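Local coordinates for plant cysteine oxidase 2 (Arabidopsis thaliana, PDB 7CXZ), which oxidises the N-terminal cysteine of target proteins with molecular oxygen at an iron centre, preparing them for degradation by the N-end rule pathway, at residues L118-M123 with K175-V180. Residues are numbered along the deposited sequence; the frame is centred on the assembly and turned at random.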
# COMPACT_ATOMS: atom_id res chain seq x y z
N LEU A 118 3.55 -9.49 2.20
CA LEU A 118 2.72 -10.42 1.45
C LEU A 118 2.64 -11.72 2.23
O LEU A 118 3.65 -12.41 2.40
CB LEU A 118 3.30 -10.65 0.05
CG LEU A 118 2.55 -11.66 -0.83
CD1 LEU A 118 1.20 -11.09 -1.23
CD2 LEU A 118 3.40 -11.93 -2.07
N LEU A 119 1.44 -12.03 2.74
CA LEU A 119 1.25 -13.18 3.62
C LEU A 119 1.18 -14.49 2.84
O LEU A 119 1.71 -15.51 3.30
CB LEU A 119 -0.02 -12.99 4.45
CG LEU A 119 -0.03 -11.76 5.37
CD1 LEU A 119 -1.45 -11.57 5.92
CD2 LEU A 119 0.97 -11.94 6.48
N PHE A 120 0.50 -14.49 1.68
CA PHE A 120 0.49 -15.65 0.79
C PHE A 120 0.15 -15.16 -0.60
O PHE A 120 -0.40 -14.06 -0.78
CB PHE A 120 -0.48 -16.77 1.28
CG PHE A 120 -1.93 -16.37 1.42
CD1 PHE A 120 -2.74 -16.15 0.30
CD2 PHE A 120 -2.52 -16.30 2.68
CE1 PHE A 120 -4.08 -15.82 0.44
CE2 PHE A 120 -3.88 -15.97 2.82
CZ PHE A 120 -4.65 -15.75 1.70
N GLY A 121 0.47 -15.98 -1.60
CA GLY A 121 0.12 -15.68 -2.98
C GLY A 121 1.32 -15.18 -3.76
O GLY A 121 2.41 -14.96 -3.24
N THR A 122 1.07 -14.99 -5.06
CA THR A 122 2.01 -14.34 -5.97
C THR A 122 1.41 -13.01 -6.38
O THR A 122 0.29 -12.96 -6.92
CB THR A 122 2.29 -15.20 -7.21
OG1 THR A 122 3.01 -16.37 -6.80
CG2 THR A 122 3.13 -14.37 -8.21
N MET A 123 2.14 -11.94 -6.11
CA MET A 123 1.71 -10.58 -6.34
C MET A 123 2.72 -9.88 -7.23
O MET A 123 3.92 -9.99 -6.98
CB MET A 123 1.62 -9.83 -5.01
CG MET A 123 1.33 -8.36 -5.18
SD MET A 123 -0.42 -8.14 -5.44
CE MET A 123 -0.94 -8.54 -3.76
N LYS A 175 -1.59 -12.19 -8.93
CA LYS A 175 -1.63 -13.23 -9.96
C LYS A 175 -2.31 -14.50 -9.47
O LYS A 175 -2.80 -15.29 -10.27
CB LYS A 175 -0.21 -13.55 -10.44
CG LYS A 175 0.44 -12.39 -11.22
CD LYS A 175 1.76 -12.81 -11.84
CE LYS A 175 2.30 -11.71 -12.72
NZ LYS A 175 2.67 -12.19 -14.06
N THR A 176 -2.27 -14.75 -8.17
CA THR A 176 -3.05 -15.75 -7.48
C THR A 176 -3.74 -15.04 -6.33
O THR A 176 -3.55 -13.84 -6.12
CB THR A 176 -2.17 -16.88 -6.95
OG1 THR A 176 -1.35 -16.37 -5.89
CG2 THR A 176 -1.27 -17.44 -8.06
N ALA A 177 -4.53 -15.78 -5.56
CA ALA A 177 -5.10 -15.21 -4.35
C ALA A 177 -3.99 -14.71 -3.44
O ALA A 177 -3.03 -15.43 -3.14
CB ALA A 177 -5.93 -16.27 -3.62
N CYS A 178 -4.11 -13.46 -2.98
CA CYS A 178 -3.08 -12.85 -2.16
C CYS A 178 -3.70 -12.21 -0.93
O CYS A 178 -4.78 -11.62 -1.01
CB CYS A 178 -2.36 -11.76 -2.94
SG CYS A 178 -1.22 -12.35 -4.22
N ALA A 179 -2.99 -12.26 0.19
CA ALA A 179 -3.31 -11.44 1.36
C ALA A 179 -2.11 -10.58 1.70
O ALA A 179 -0.99 -11.10 1.76
CB ALA A 179 -3.69 -12.33 2.55
N VAL A 180 -2.32 -9.28 1.92
CA VAL A 180 -1.24 -8.35 2.26
C VAL A 180 -1.54 -7.71 3.61
O VAL A 180 -2.61 -7.13 3.80
CB VAL A 180 -1.10 -7.25 1.20
CG1 VAL A 180 0.06 -6.32 1.56
CG2 VAL A 180 -0.88 -7.84 -0.18
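Leu119 N gives a 2.8 Å hydrogen bond to Ala179 O where strands 113-120 and 178-185 run antiparallel; Ala179 N returns a longer one to Phe120 O. That last oxygen also receives the CA-H of Cys178. Beyond Gly121 the chain passes into strand 122-130 of the other sheet, and the bonding changes partners. Thr122 N donates to the side-chain oxygen OG1 of Thr176 at 2.9 Å, nearly straight at 164°, while Thr122 O takes Lys175 N at 2.9 Å and, weakly, Thr176 N. The Thr122 hydroxyl itself bonds to Thr153. Gly121 sits so close that a side chain there would run into Ala177 O and Cys178 SG.

The Phe120 ring lies over Ala179, whose CB makes a CH-pi contact 3.9 Å from the ring centroid, and Ala177 O meets the ring edge in its plane. Chi1 of 59° sets CG between the backbone N and carbonyl carbon, folding the ring back across the neighbouring strand. Phe69 packs edge-to-face with it. With an alanine here the ring would be gone, which is likely to strip its face from the Ala179 methyl and leave Phe69 without its edge-to-face mate.

On the sheet face shared by Leu118 and Val180, Leu118 CD1 lies 4.0 Å from Val180 CG2. Met123, bent at chi2 (81°) and chi3, brings CE to that same CG2 and to Cys178 CB, both at 3.6 Å.

At this junction between the two sheets of the cupin barrel, the Val180 side chain lies about 8 Å from the bound iron. Phe120 N is buried without a partner, whereas Thr122 is gripped through both N and O as the chain changes sheets, which probably sets where strand 122-130 begins.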